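Local coordinates for protein catalase (Pseudomonas syringae, PDB 1M7S) that breaks hydrogen peroxide down into water and molecular oxygen with the help of heme, protecting the cell from the toxic effects of peroxide, at residues Tyr113-Asn118 with Val349-Val354; Ser69-Lys73 with Leu198-Lys202; Ser72-Phe77 with Val314-Glu318; Lys252-Gln258 with Glu284-Met290. Residue numbers count along the deposited sequence, not the author numbering.

Contact 1: Tyr113-Asn118 with Val349-Val354; sequences YTADGN and VNQPKV
A tight beta hairpin of the catalase barrel, joining strands 107-114 and 117-124, is clasped here by the irregular segment 349-354, which follows helix 323-339. Thr114 to Gly117 form a type I turn closed by Gly117 N to Thr114 O (3.1 Å). Thr114 (chi1 p) also accepts from Asp116 N at OG1 (3.0 Å), an ST turn, and donates through OG1 to Gly117 O (2.6 Å). Gly117, at phi/psi 125/175, adopts a backbone conformation in which a CB would strike the preceding carbonyl. The register is set by Asn118 and Pro352, with CA atoms 5.5 Å apart. Tyr113 (chi1 m) extends along the segment: its OH donates to Val349 O at 2.6 Å, while Lys353 NZ sits over one ring face, 3.7 Å from the centroid and 22° off the normal, a cation-pi contact. Asn118 (chi1 m) reaches Gln351 O through ND2 in a weak hydrogen bond (3.4 Å). One water links Thr114 O (2.7 Å), Asn118 OD1 (2.7 Å) and Lys353 N (2.8 Å); another joins Asn118 ND2 (3.1 Å) to Asn350 O (2.7 Å). Val354 CG1 packs on Ala115 O at 3.3 Å. Asn8 of the second subunit donates through ND2 to Asn118 O and packs on Pro352, so the site borders a subunit interface. The motif is a two-residue beta-hairpin loop, type I with an ST turn, held by an irregular connection of the catalase fold.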
loop_
_atom_site.group_PDB
_atom_site.type_symbol
_atom_site.label_atom_id
_atom_site.label_comp_id
_atom_site.label_asym_id
_atom_site.label_seq_id
_atom_site.Cartn_x
_atom_site.Cartn_y
_atom_site.Cartn_z
ATOM N N TYR A 113 -22.144 -19.175 1.317
ATOM C CA TYR A 113 -22.690 -17.976 1.937
ATOM C C TYR A 113 -23.877 -18.441 2.828
ATOM O O TYR A 113 -25.005 -18.288 2.366
ATOM C CB TYR A 113 -23.154 -16.992 0.897
ATOM C CG TYR A 113 -22.078 -16.427 -0.049
ATOM C CD1 TYR A 113 -21.389 -15.300 0.278
ATOM C CD2 TYR A 113 -21.841 -17.056 -1.247
ATOM C CE1 TYR A 113 -20.425 -14.758 -0.590
ATOM C CE2 TYR A 113 -20.896 -16.542 -2.164
ATOM C CZ TYR A 113 -20.213 -15.400 -1.800
ATOM O OH TYR A 113 -19.282 -14.878 -2.688
ATOM N N THR A 114 -23.522 -19.064 3.935
ATOM C CA THR A 114 -24.558 -19.700 4.775
ATOM C C THR A 114 -25.339 -18.688 5.581
ATOM O O THR A 114 -25.014 -17.533 5.793
ATOM C CB THR A 114 -24.057 -20.770 5.770
ATOM O OG1 THR A 114 -23.674 -20.166 7.000
ATOM C CG2 THR A 114 -22.883 -21.563 5.178
ATOM N N ALA A 115 -26.437 -19.248 6.126
ATOM C CA ALA A 115 -27.325 -18.437 6.982
ATOM C C ALA A 115 -26.727 -18.149 8.331
ATOM O O ALA A 115 -27.356 -17.398 9.098
ATOM C CB ALA A 115 -28.611 -19.295 7.126
ATOM N N ASP A 116 -25.572 -18.675 8.720
ATOM C CA ASP A 116 -24.841 -18.418 9.916
ATOM C C ASP A 116 -23.515 -17.650 9.640
ATOM O O ASP A 116 -22.758 -17.440 10.575
ATOM C CB ASP A 116 -24.336 -19.672 10.646
ATOM C CG ASP A 116 -25.287 -20.786 10.917
ATOM O OD1 ASP A 116 -26.519 -20.519 10.945
ATOM O OD2 ASP A 116 -24.771 -21.926 11.123
ATOM N N GLY A 117 -23.306 -17.264 8.407
ATOM C CA GLY A 117 -22.050 -16.564 8.052
ATOM C C GLY A 117 -21.383 -17.327 6.912
ATOM O O GLY A 117 -21.741 -18.442 6.482
ATOM N N ASN A 118 -20.280 -16.749 6.403
ATOM C CA ASN A 118 -19.577 -17.452 5.313
ATOM C C ASN A 118 -18.581 -18.476 5.872
ATOM O O ASN A 118 -17.800 -18.169 6.747
ATOM C CB ASN A 118 -18.828 -16.489 4.398
ATOM C CG ASN A 118 -19.706 -15.489 3.669
ATOM O OD1 ASN A 118 -20.941 -15.642 3.609
ATOM N ND2 ASN A 118 -19.030 -14.489 3.104
ATOM N N VAL A 349 -18.127 -9.557 -3.268
ATOM C CA VAL A 349 -17.961 -11.001 -3.366
ATOM C C VAL A 349 -17.638 -11.644 -2.019
ATOM O O VAL A 349 -17.900 -12.870 -1.915
ATOM C CB VAL A 349 -16.922 -11.363 -4.460
ATOM C CG1 VAL A 349 -15.525 -11.001 -3.980
ATOM C CG2 VAL A 349 -17.016 -12.809 -4.896
ATOM N N ASN A 350 -17.079 -10.872 -1.111
ATOM C CA ASN A 350 -16.690 -11.441 0.166
ATOM C C ASN A 350 -17.720 -11.224 1.269
ATOM O O ASN A 350 -17.569 -11.815 2.348
ATOM C CB ASN A 350 -15.331 -10.865 0.578
ATOM C CG ASN A 350 -14.263 -11.320 -0.401
ATOM O OD1 ASN A 350 -14.308 -12.479 -0.851
ATOM N ND2 ASN A 350 -13.324 -10.451 -0.712
ATOM N N GLN A 351 -18.743 -10.392 1.008
ATOM C CA GLN A 351 -19.698 -10.131 2.113
ATOM C C GLN A 351 -20.551 -11.360 2.420
ATOM O O GLN A 351 -20.907 -12.130 1.543
ATOM C CB GLN A 351 -20.669 -9.024 1.652
ATOM C CG GLN A 351 -20.102 -7.632 1.593
ATOM C CD GLN A 351 -21.019 -6.682 0.818
ATOM O OE1 GLN A 351 -22.182 -6.945 0.513
ATOM N NE2 GLN A 351 -20.492 -5.543 0.410
ATOM N N PRO A 352 -20.938 -11.535 3.674
ATOM C CA PRO A 352 -21.812 -12.622 4.079
ATOM C C PRO A 352 -23.248 -12.205 3.698
ATOM O O PRO A 352 -23.484 -10.997 3.469
ATOM C CB PRO A 352 -21.737 -12.685 5.607
ATOM C CG PRO A 352 -21.342 -11.278 5.970
ATOM C CD PRO A 352 -20.560 -10.663 4.791
ATOM N N LYS A 353 -24.167 -13.138 3.771
ATOM C CA LYS A 353 -25.564 -12.902 3.468
ATOM C C LYS A 353 -26.338 -12.596 4.767
ATOM O O LYS A 353 -27.569 -12.663 4.750
ATOM C CB LYS A 353 -26.283 -14.091 2.911
ATOM C CG LYS A 353 -26.105 -14.987 1.767
ATOM C CD LYS A 353 -26.168 -14.330 0.407
ATOM C CE LYS A 353 -24.778 -13.840 0.023
ATOM N NZ LYS A 353 -24.412 -14.321 -1.346
ATOM N N VAL A 354 -25.680 -12.390 5.873
ATOM C CA VAL A 354 -26.216 -12.071 7.174
ATOM C C VAL A 354 -25.518 -10.793 7.650
ATOM O O VAL A 354 -24.506 -10.364 7.088
ATOM C CB VAL A 354 -26.017 -13.174 8.240
ATOM C CG1 VAL A 354 -26.807 -14.407 7.857
ATOM C CG2 VAL A 354 -24.541 -13.494 8.394
HETATM O O HOH W 1 -23.347 -15.628 4.762
HETATM O O HOH W 2 -16.028 -13.937 2.928
#

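Contact 2: Ser69-Lys73 with Leu198-Lys202; sequences SDLSK and LVNAK
Residues 69-71 carry helical phi/psi angles without regular helical bonds, and Ser72 (-143/142) then extends the chain past the end of strand 196-199; Ser72 and Asn200 are nearest, CA to CA 4.2 Å. Two direct bonds hold the pair. Lys73 N donates to Val199 O at 3.0 Å, an acceptor also approached by Ser72 CA (3.3 Å, CA-H...O), and Asn200 ND2 donates to Asp70 O at 3.0 Å. With chi1 p, Asn200 turns its amide to that carbonyl; ND2 also bonds Glu204, and OD1 accepts a weak bond from Lys202 N (2.9 Å). The loop between strands 55-64 and 82-90 is thus tied to the end of strand 196-199 in the antiparallel sheet of the catalase barrel, where Val199 N bonds Gly316 O. Water satisfies further groups: one donates to Ser69 O (2.5 Å) and accepts from Ala201 N (2.9 Å), another accepts from Lys73 NZ (2.5 Å) and donates to Asn200 O (3.0 Å). Lys73 NZ, on an extended chain, also bonds Lys389 O. Leu71 CB meets Leu198 CD1 at 4.2 Å.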
loop_
_atom_site.group_PDB
_atom_site.type_symbol
_atom_site.label_atom_id
_atom_site.label_comp_id
_atom_site.label_asym_id
_atom_site.label_seq_id
_atom_site.Cartn_x
_atom_site.Cartn_y
_atom_site.Cartn_z
ATOM N N SER A 69 -27.191 -33.692 12.275
ATOM C CA SER A 69 -27.294 -32.850 13.476
ATOM C C SER A 69 -26.464 -33.388 14.636
ATOM O O SER A 69 -25.933 -32.704 15.521
ATOM C CB SER A 69 -28.786 -32.708 13.867
ATOM O OG SER A 69 -29.241 -34.020 14.185
ATOM N N ASP A 70 -26.249 -34.692 14.659
ATOM C CA ASP A 70 -25.419 -35.485 15.538
ATOM C C ASP A 70 -23.936 -35.126 15.424
ATOM O O ASP A 70 -23.137 -35.203 16.363
ATOM C CB ASP A 70 -25.687 -36.952 15.136
ATOM C CG ASP A 70 -26.087 -37.096 13.667
ATOM O OD1 ASP A 70 -27.275 -36.904 13.235
ATOM O OD2 ASP A 70 -25.192 -37.389 12.830
ATOM N N LEU A 71 -23.505 -34.682 14.236
ATOM C CA LEU A 71 -22.141 -34.261 13.986
ATOM C C LEU A 71 -21.980 -32.741 14.089
ATOM O O LEU A 71 -20.982 -32.276 14.673
ATOM C CB LEU A 71 -21.726 -34.665 12.555
ATOM C CG LEU A 71 -21.908 -36.137 12.153
ATOM C CD1 LEU A 71 -21.164 -36.401 10.848
ATOM C CD2 LEU A 71 -21.489 -37.118 13.238
ATOM N N SER A 72 -22.895 -31.979 13.507
ATOM C CA SER A 72 -22.699 -30.515 13.492
ATOM C C SER A 72 -24.002 -29.757 13.664
ATOM O O SER A 72 -25.014 -30.140 13.100
ATOM C CB SER A 72 -22.014 -30.129 12.159
ATOM O OG SER A 72 -21.744 -28.728 12.106
ATOM N N LYS A 73 -23.910 -28.684 14.400
ATOM C CA LYS A 73 -25.039 -27.755 14.542
ATOM C C LYS A 73 -25.104 -26.769 13.376
ATOM O O LYS A 73 -26.028 -25.927 13.313
ATOM C CB LYS A 73 -24.970 -27.066 15.870
ATOM C CG LYS A 73 -23.803 -26.093 16.054
ATOM C CD LYS A 73 -23.715 -25.695 17.520
ATOM C CE LYS A 73 -22.454 -24.900 17.782
ATOM N NZ LYS A 73 -22.325 -24.415 19.173
ATOM N N LEU A 198 -16.182 -31.115 13.643
ATOM C CA LEU A 198 -17.571 -30.703 13.649
ATOM C C LEU A 198 -18.087 -30.761 15.109
ATOM O O LEU A 198 -17.818 -31.773 15.762
ATOM C CB LEU A 198 -18.457 -31.577 12.753
ATOM C CG LEU A 198 -18.099 -31.482 11.256
ATOM C CD1 LEU A 198 -19.130 -32.163 10.355
ATOM C CD2 LEU A 198 -17.940 -30.048 10.812
ATOM N N VAL A 199 -18.813 -29.742 15.489
ATOM C CA VAL A 199 -19.301 -29.684 16.875
ATOM C C VAL A 199 -20.826 -29.577 16.851
ATOM O O VAL A 199 -21.431 -28.890 16.018
ATOM C CB VAL A 199 -18.495 -28.764 17.782
ATOM C CG1 VAL A 199 -17.410 -27.932 17.096
ATOM C CG2 VAL A 199 -19.298 -27.969 18.790
ATOM N N ASN A 200 -21.432 -30.428 17.702
ATOM C CA ASN A 200 -22.897 -30.498 17.705
ATOM C C ASN A 200 -23.471 -29.620 18.793
ATOM O O ASN A 200 -22.737 -29.029 19.585
ATOM C CB ASN A 200 -23.316 -31.953 17.755
ATOM C CG ASN A 200 -23.108 -32.668 19.078
ATOM O OD1 ASN A 200 -22.886 -32.058 20.123
ATOM N ND2 ASN A 200 -23.164 -33.997 19.077
ATOM N N ALA A 201 -24.818 -29.575 18.865
ATOM C CA ALA A 201 -25.433 -28.705 19.885
ATOM C C ALA A 201 -25.130 -29.125 21.311
ATOM O O ALA A 201 -25.133 -28.219 22.178
ATOM C CB ALA A 201 -26.919 -28.560 19.613
ATOM N N LYS A 202 -24.699 -30.355 21.610
ATOM C CA LYS A 202 -24.288 -30.695 22.966
ATOM C C LYS A 202 -22.832 -30.389 23.254
ATOM O O LYS A 202 -22.322 -30.582 24.363
ATOM C CB LYS A 202 -24.567 -32.200 23.211
ATOM C CG LYS A 202 -26.049 -32.457 22.950
ATOM C CD LYS A 202 -26.593 -33.675 23.652
ATOM C CE LYS A 202 -26.978 -34.775 22.676
ATOM N NZ LYS A 202 -25.894 -34.969 21.670
HETATM O O HOH W 3 -26.452 -30.525 16.608
HETATM O O HOH W 4 -22.078 -26.400 20.754
#

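Contact 3: Ser72-Phe77 with Val314-Glu318; sequences SKATVF and VPGIE
Polar contact is concentrated at one hydroxyl. Ser72 OG (chi1 t) donates to Gly316 O at 2.9 Å and accepts from Ala74 N at 3.1 Å, the latter an ST turn, so a single oxygen both closes its own loop and ties it to the opposite one. Backbone bonds shape each partner internally: Phe77 N to Ala74 O (3.2 Å) accompanies the short 3-10 segment 75-77, and Ile317 N to Val314 O (3.0 Å) closes a type II turn from Val314 to Ile317. Pro315 (-57/129) and Gly316 (109/-11) occupy its central positions. Gly316 also lies nearest the other loop, CA to CA 4.8 Å from Ala74; an ideal CB there would be 2.7 Å from Ala74 N, a clash.

Apolar packing adds to this link. Ala74 CB lies 4.2 Å from Val314 CG2 and 4.1 Å from Ile317 CG1. Ile317 (chi1 m, chi2 t) brings CD1 to 3.6 Å from Phe77 CE1 and 4.5 Å from Val76 CG1. Along the turn, the aliphatic chain of Lys73 runs past Pro315, with CE 4.1 Å from its CB and 3.7 Å from Gly316 N, while NZ continues to Lys389 O. Val11 of the second subunit packs on Pro315. The geometry is that of a Pro-Gly type II turn leading into strand 317-319, wedged against an ST turn and 3-10 segment in the catalase beta-barrel domain, where strand 317-319 pairs with 196-199.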
loop_
_atom_site.group_PDB
_atom_site.type_symbol
_atom_site.label_atom_id
_atom_site.label_comp_id
_atom_site.label_asym_id
_atom_site.label_seq_id
_atom_site.Cartn_x
_atom_site.Cartn_y
_atom_site.Cartn_z
ATOM N N SER A 72 -22.895 -31.979 13.507
ATOM C CA SER A 72 -22.699 -30.515 13.492
ATOM C C SER A 72 -24.002 -29.757 13.664
ATOM O O SER A 72 -25.014 -30.140 13.100
ATOM C CB SER A 72 -22.014 -30.129 12.159
ATOM O OG SER A 72 -21.744 -28.728 12.106
ATOM N N LYS A 73 -23.910 -28.684 14.400
ATOM C CA LYS A 73 -25.039 -27.755 14.542
ATOM C C LYS A 73 -25.104 -26.769 13.376
ATOM O O LYS A 73 -26.028 -25.927 13.313
ATOM C CB LYS A 73 -24.970 -27.066 15.870
ATOM C CG LYS A 73 -23.803 -26.093 16.054
ATOM C CD LYS A 73 -23.715 -25.695 17.520
ATOM C CE LYS A 73 -22.454 -24.900 17.782
ATOM N NZ LYS A 73 -22.325 -24.415 19.173
ATOM N N ALA A 74 -24.136 -26.738 12.460
ATOM C CA ALA A 74 -24.181 -25.700 11.416
ATOM C C ALA A 74 -25.363 -25.802 10.469
ATOM O O ALA A 74 -25.615 -26.850 9.883
ATOM C CB ALA A 74 -22.873 -25.661 10.630
ATOM N N THR A 75 -26.029 -24.661 10.240
ATOM C CA THR A 75 -27.179 -24.600 9.326
ATOM C C THR A 75 -26.944 -25.048 7.911
ATOM O O THR A 75 -27.829 -25.625 7.241
ATOM C CB THR A 75 -27.756 -23.139 9.311
ATOM O OG1 THR A 75 -27.995 -22.783 10.673
ATOM C CG2 THR A 75 -29.083 -23.059 8.568
ATOM N N VAL A 76 -25.728 -24.866 7.343
ATOM C CA VAL A 76 -25.416 -25.304 5.990
ATOM C C VAL A 76 -25.628 -26.787 5.761
ATOM O O VAL A 76 -25.884 -27.228 4.633
ATOM C CB VAL A 76 -23.943 -24.877 5.628
ATOM C CG1 VAL A 76 -22.941 -25.637 6.496
ATOM C CG2 VAL A 76 -23.662 -25.085 4.161
ATOM N N PHE A 77 -25.586 -27.645 6.790
ATOM C CA PHE A 77 -25.790 -29.055 6.680
ATOM C C PHE A 77 -27.241 -29.505 6.977
ATOM O O PHE A 77 -27.493 -30.698 6.849
ATOM C CB PHE A 77 -24.878 -29.778 7.676
ATOM C CG PHE A 77 -23.400 -29.485 7.531
ATOM C CD1 PHE A 77 -22.678 -29.016 8.615
ATOM C CD2 PHE A 77 -22.771 -29.674 6.313
ATOM C CE1 PHE A 77 -21.311 -28.780 8.487
ATOM C CE2 PHE A 77 -21.421 -29.424 6.178
ATOM C CZ PHE A 77 -20.683 -28.976 7.271
ATOM N N VAL A 314 -18.041 -21.137 10.822
ATOM C CA VAL A 314 -19.357 -20.812 11.455
ATOM C C VAL A 314 -19.436 -21.738 12.668
ATOM O O VAL A 314 -18.832 -22.831 12.698
ATOM C CB VAL A 314 -20.435 -21.062 10.407
ATOM C CG1 VAL A 314 -20.373 -20.055 9.234
ATOM C CG2 VAL A 314 -20.372 -22.440 9.769
ATOM N N PRO A 315 -20.296 -21.437 13.612
ATOM C CA PRO A 315 -20.515 -22.257 14.806
ATOM C C PRO A 315 -20.893 -23.646 14.344
ATOM O O PRO A 315 -21.748 -23.810 13.467
ATOM C CB PRO A 315 -21.619 -21.530 15.601
ATOM C CG PRO A 315 -21.354 -20.080 15.176
ATOM C CD PRO A 315 -21.094 -20.201 13.670
ATOM N N GLY A 316 -20.231 -24.680 14.837
ATOM C CA GLY A 316 -20.473 -26.049 14.403
ATOM C C GLY A 316 -19.309 -26.604 13.577
ATOM O O GLY A 316 -19.291 -27.779 13.244
ATOM N N ILE A 317 -18.381 -25.727 13.183
ATOM C CA ILE A 317 -17.277 -26.187 12.322
ATOM C C ILE A 317 -16.023 -25.529 12.857
ATOM O O ILE A 317 -16.006 -24.307 13.050
ATOM C CB ILE A 317 -17.437 -25.783 10.842
ATOM C CG1 ILE A 317 -18.777 -26.173 10.254
ATOM C CG2 ILE A 317 -16.264 -26.413 10.080
ATOM C CD1 ILE A 317 -19.116 -25.902 8.810
ATOM N N GLU A 318 -15.011 -26.319 13.166
ATOM C CA GLU A 318 -13.776 -25.729 13.718
ATOM C C GLU A 318 -12.610 -26.496 13.056
ATOM O O GLU A 318 -12.741 -27.617 12.574
ATOM C CB GLU A 318 -13.716 -25.954 15.235
ATOM C CG GLU A 318 -14.732 -25.311 16.146
ATOM C CD GLU A 318 -14.624 -25.497 17.637
ATOM O OE1 GLU A 318 -13.645 -26.077 18.183
ATOM O OE2 GLU A 318 -15.551 -25.058 18.380
#

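Contact 4: Lys252-Gln258 with Glu284-Met290; sequences KWDLYVQ and EKKIGQM
Seven hydrogen bonds link strands 252-258 and 284-290, six of them between backbones. Trp253 N to Met290 O (3.0 Å) and Met290 N to Trp253 O (2.8 Å) close one pair; Val257 N to Lys285 O (2.9 Å) and Lys285 N to Val257 O (3.0 Å) close another. Between them, Leu255 N donates to Gly288 O (2.8 Å) and its O accepts from Ile287 N (2.7 Å). Two residues thus face Leu255, a classic beta bulge, with Ile287 at -123/1 and Gly288 at 169/-174. The seventh bond joins Gln289 NE2 to Asp254 OD1 at 2.9 Å. These strands are antiparallel neighbours in the catalase beta barrel, 4.4 Å apart at closest axial approach and 137° between directions, with strand 205-214 on the far side of 252-260. On the face of Asp254 and Tyr256, Lys286 CB lies over the tyrosine ring, 4.0 Å from its centroid (CH-pi). A water connects Glu284 OE2 (2.7 Å) weakly to Tyr256 O (3.2 Å); His211 also bonds that carboxylate. On the other face, Ile287 (chi1 p) places CD1 3.7 Å from Leu255 CD2 and 3.6 Å from Val257 CG1, while Met290 packs on Trp212, Val85 and Val87.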
loop_
_atom_site.group_PDB
_atom_site.type_symbol
_atom_site.label_atom_id
_atom_site.label_comp_id
_atom_site.label_asym_id
_atom_site.label_seq_id
_atom_site.Cartn_x
_atom_site.Cartn_y
_atom_site.Cartn_z
ATOM N N LYS A 252 -21.600 -30.917 -11.573
ATOM C CA LYS A 252 -22.008 -31.198 -10.210
ATOM C C LYS A 252 -21.069 -32.119 -9.436
ATOM O O LYS A 252 -20.404 -33.006 -9.954
ATOM C CB LYS A 252 -23.365 -31.948 -10.237
ATOM C CG LYS A 252 -24.484 -30.963 -10.650
ATOM C CD LYS A 252 -25.735 -31.720 -11.136
ATOM C CE LYS A 252 -26.028 -33.004 -10.449
ATOM N NZ LYS A 252 -25.602 -34.263 -11.112
ATOM N N TRP A 253 -21.128 -31.924 -8.092
ATOM C CA TRP A 253 -20.348 -32.768 -7.211
ATOM C C TRP A 253 -21.191 -33.134 -5.962
ATOM O O TRP A 253 -21.890 -32.307 -5.410
ATOM C CB TRP A 253 -19.110 -32.043 -6.704
ATOM C CG TRP A 253 -17.993 -31.832 -7.679
ATOM C CD1 TRP A 253 -16.835 -32.543 -7.789
ATOM C CD2 TRP A 253 -17.952 -30.798 -8.657
ATOM N NE1 TRP A 253 -16.067 -32.010 -8.827
ATOM C CE2 TRP A 253 -16.735 -30.913 -9.342
ATOM C CE3 TRP A 253 -18.820 -29.733 -8.994
ATOM C CZ2 TRP A 253 -16.372 -30.043 -10.362
ATOM C CZ3 TRP A 253 -18.473 -28.889 -10.029
ATOM C CH2 TRP A 253 -17.228 -29.027 -10.714
ATOM N N ASP A 254 -21.166 -34.398 -5.592
ATOM C CA ASP A 254 -21.798 -34.879 -4.368
ATOM C C ASP A 254 -20.781 -34.706 -3.238
ATOM O O ASP A 254 -19.593 -35.030 -3.439
ATOM C CB ASP A 254 -22.209 -36.345 -4.472
ATOM C CG ASP A 254 -23.604 -36.490 -5.119
ATOM O OD1 ASP A 254 -24.330 -35.491 -5.226
ATOM O OD2 ASP A 254 -23.931 -37.625 -5.524
ATOM N N LEU A 255 -21.235 -34.165 -2.117
ATOM C CA LEU A 255 -20.355 -34.022 -0.944
ATOM C C LEU A 255 -20.511 -35.209 -0.010
ATOM O O LEU A 255 -21.630 -35.531 0.440
ATOM C CB LEU A 255 -20.699 -32.723 -0.191
ATOM C CG LEU A 255 -19.866 -32.385 1.049
ATOM C CD1 LEU A 255 -18.376 -32.249 0.639
ATOM C CD2 LEU A 255 -20.385 -31.135 1.717
ATOM N N TYR A 256 -19.381 -35.839 0.293
ATOM C CA TYR A 256 -19.308 -36.918 1.255
ATOM C C TYR A 256 -18.451 -36.593 2.485
ATOM O O TYR A 256 -17.439 -35.869 2.383
ATOM C CB TYR A 256 -18.723 -38.164 0.586
ATOM C CG TYR A 256 -19.601 -38.841 -0.422
ATOM C CD1 TYR A 256 -19.640 -38.348 -1.727
ATOM C CD2 TYR A 256 -20.367 -39.968 -0.110
ATOM C CE1 TYR A 256 -20.433 -38.956 -2.685
ATOM C CE2 TYR A 256 -21.175 -40.578 -1.061
ATOM C CZ TYR A 256 -21.207 -40.052 -2.333
ATOM O OH TYR A 256 -21.985 -40.604 -3.313
ATOM N N VAL A 257 -18.806 -37.228 3.619
ATOM C CA VAL A 257 -17.988 -37.104 4.834
ATOM C C VAL A 257 -17.509 -38.466 5.344
ATOM O O VAL A 257 -18.183 -39.483 5.137
ATOM C CB VAL A 257 -18.592 -36.342 6.005
ATOM C CG1 VAL A 257 -18.785 -34.857 5.633
ATOM C CG2 VAL A 257 -19.906 -36.940 6.529
ATOM N N GLN A 258 -16.306 -38.491 5.952
ATOM C CA GLN A 258 -15.734 -39.648 6.625
ATOM C C GLN A 258 -15.637 -39.204 8.075
ATOM O O GLN A 258 -15.225 -38.050 8.318
ATOM C CB GLN A 258 -14.330 -40.123 6.192
ATOM C CG GLN A 258 -14.345 -40.876 4.879
ATOM C CD GLN A 258 -12.886 -41.138 4.500
ATOM O OE1 GLN A 258 -12.188 -40.138 4.279
ATOM N NE2 GLN A 258 -12.465 -42.386 4.408
ATOM N N GLU A 284 -17.758 -43.627 3.757
ATOM C CA GLU A 284 -18.212 -42.271 3.405
ATOM C C GLU A 284 -19.743 -42.160 3.405
ATOM O O GLU A 284 -20.420 -43.104 3.019
ATOM C CB GLU A 284 -17.720 -41.892 2.003
ATOM C CG GLU A 284 -16.186 -41.925 1.916
ATOM C CD GLU A 284 -15.813 -41.383 0.538
ATOM O OE1 GLU A 284 -15.527 -42.238 -0.317
ATOM O OE2 GLU A 284 -15.865 -40.153 0.316
ATOM N N LYS A 285 -20.316 -41.048 3.799
ATOM C CA LYS A 285 -21.742 -40.785 3.827
ATOM C C LYS A 285 -22.047 -39.514 3.023
ATOM O O LYS A 285 -21.421 -38.488 3.241
ATOM C CB LYS A 285 -22.214 -40.586 5.279
ATOM C CG LYS A 285 -23.592 -39.957 5.442
ATOM C CD LYS A 285 -24.100 -39.894 6.864
ATOM C CE LYS A 285 -25.574 -39.425 6.829
ATOM N NZ LYS A 285 -26.257 -39.700 8.130
ATOM N N LYS A 286 -22.972 -39.612 2.063
ATOM C CA LYS A 286 -23.293 -38.405 1.277
ATOM C C LYS A 286 -24.101 -37.412 2.082
ATOM O O LYS A 286 -25.059 -37.794 2.815
ATOM C CB LYS A 286 -24.082 -38.823 0.025
ATOM C CG LYS A 286 -24.446 -37.619 -0.839
ATOM C CD LYS A 286 -24.782 -38.047 -2.259
ATOM C CE LYS A 286 -26.010 -38.926 -2.336
ATOM N NZ LYS A 286 -26.946 -38.774 -1.197
ATOM N N ILE A 287 -23.760 -36.120 2.055
ATOM C CA ILE A 287 -24.475 -35.125 2.821
ATOM C C ILE A 287 -25.045 -33.970 2.008
ATOM O O ILE A 287 -25.702 -33.092 2.613
ATOM C CB ILE A 287 -23.611 -34.514 3.949
ATOM C CG1 ILE A 287 -22.341 -33.800 3.427
ATOM C CG2 ILE A 287 -23.217 -35.590 4.958
ATOM C CD1 ILE A 287 -21.711 -32.983 4.574
ATOM N N GLY A 288 -24.855 -33.985 0.693
ATOM C CA GLY A 288 -25.404 -32.875 -0.104
ATOM C C GLY A 288 -24.846 -32.947 -1.543
ATOM O O GLY A 288 -24.043 -33.809 -1.876
ATOM N N GLN A 289 -25.199 -31.895 -2.276
ATOM C CA GLN A 289 -24.832 -31.820 -3.698
ATOM C C GLN A 289 -24.670 -30.364 -4.088
ATOM O O GLN A 289 -25.447 -29.486 -3.704
ATOM C CB GLN A 289 -25.787 -32.564 -4.638
ATOM C CG GLN A 289 -25.413 -32.443 -6.120
ATOM C CD GLN A 289 -26.381 -33.259 -6.990
ATOM O OE1 GLN A 289 -27.241 -32.615 -7.602
ATOM N NE2 GLN A 289 -26.270 -34.565 -7.120
ATOM N N MET A 290 -23.581 -30.128 -4.867
ATOM C CA MET A 290 -23.333 -28.750 -5.324
ATOM C C MET A 290 -23.409 -28.718 -6.859
ATOM O O MET A 290 -22.974 -29.646 -7.529
ATOM C CB MET A 290 -21.944 -28.287 -4.841
ATOM C CG MET A 290 -21.569 -26.900 -5.376
ATOM S SD MET A 290 -20.065 -26.238 -4.571
ATOM C CE MET A 290 -18.888 -27.474 -5.019
HETATM O O HOH W 5 -15.543 -38.485 2.477
#

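Overall arrangement
All four contacts reach the same antiparallel sheet. Contacts 2 and 3 share Ser72 and Lys73, with centres about 7 Å apart; Val199 N to Gly316 O (3.0 Å, probable hydrogen bond) joins their other segments. Contact 1 meets contact 3, about 13 Å away between centres, where Asp116 OD1 lies 2.7 Å from Thr75 OG1, a probable hydrogen bond, and Thr114 CG2 packs 3.5 Å from Val76 CB. Contact 4 touches contact 3 through Phe77 CD2 and Ile287 CD1 (3.9 Å) and is nested in sequence within the loops closed by contacts 1 and 3. Side chains of Asn350 and Met290 lie about 9 Å and 12 Å from a bound heme.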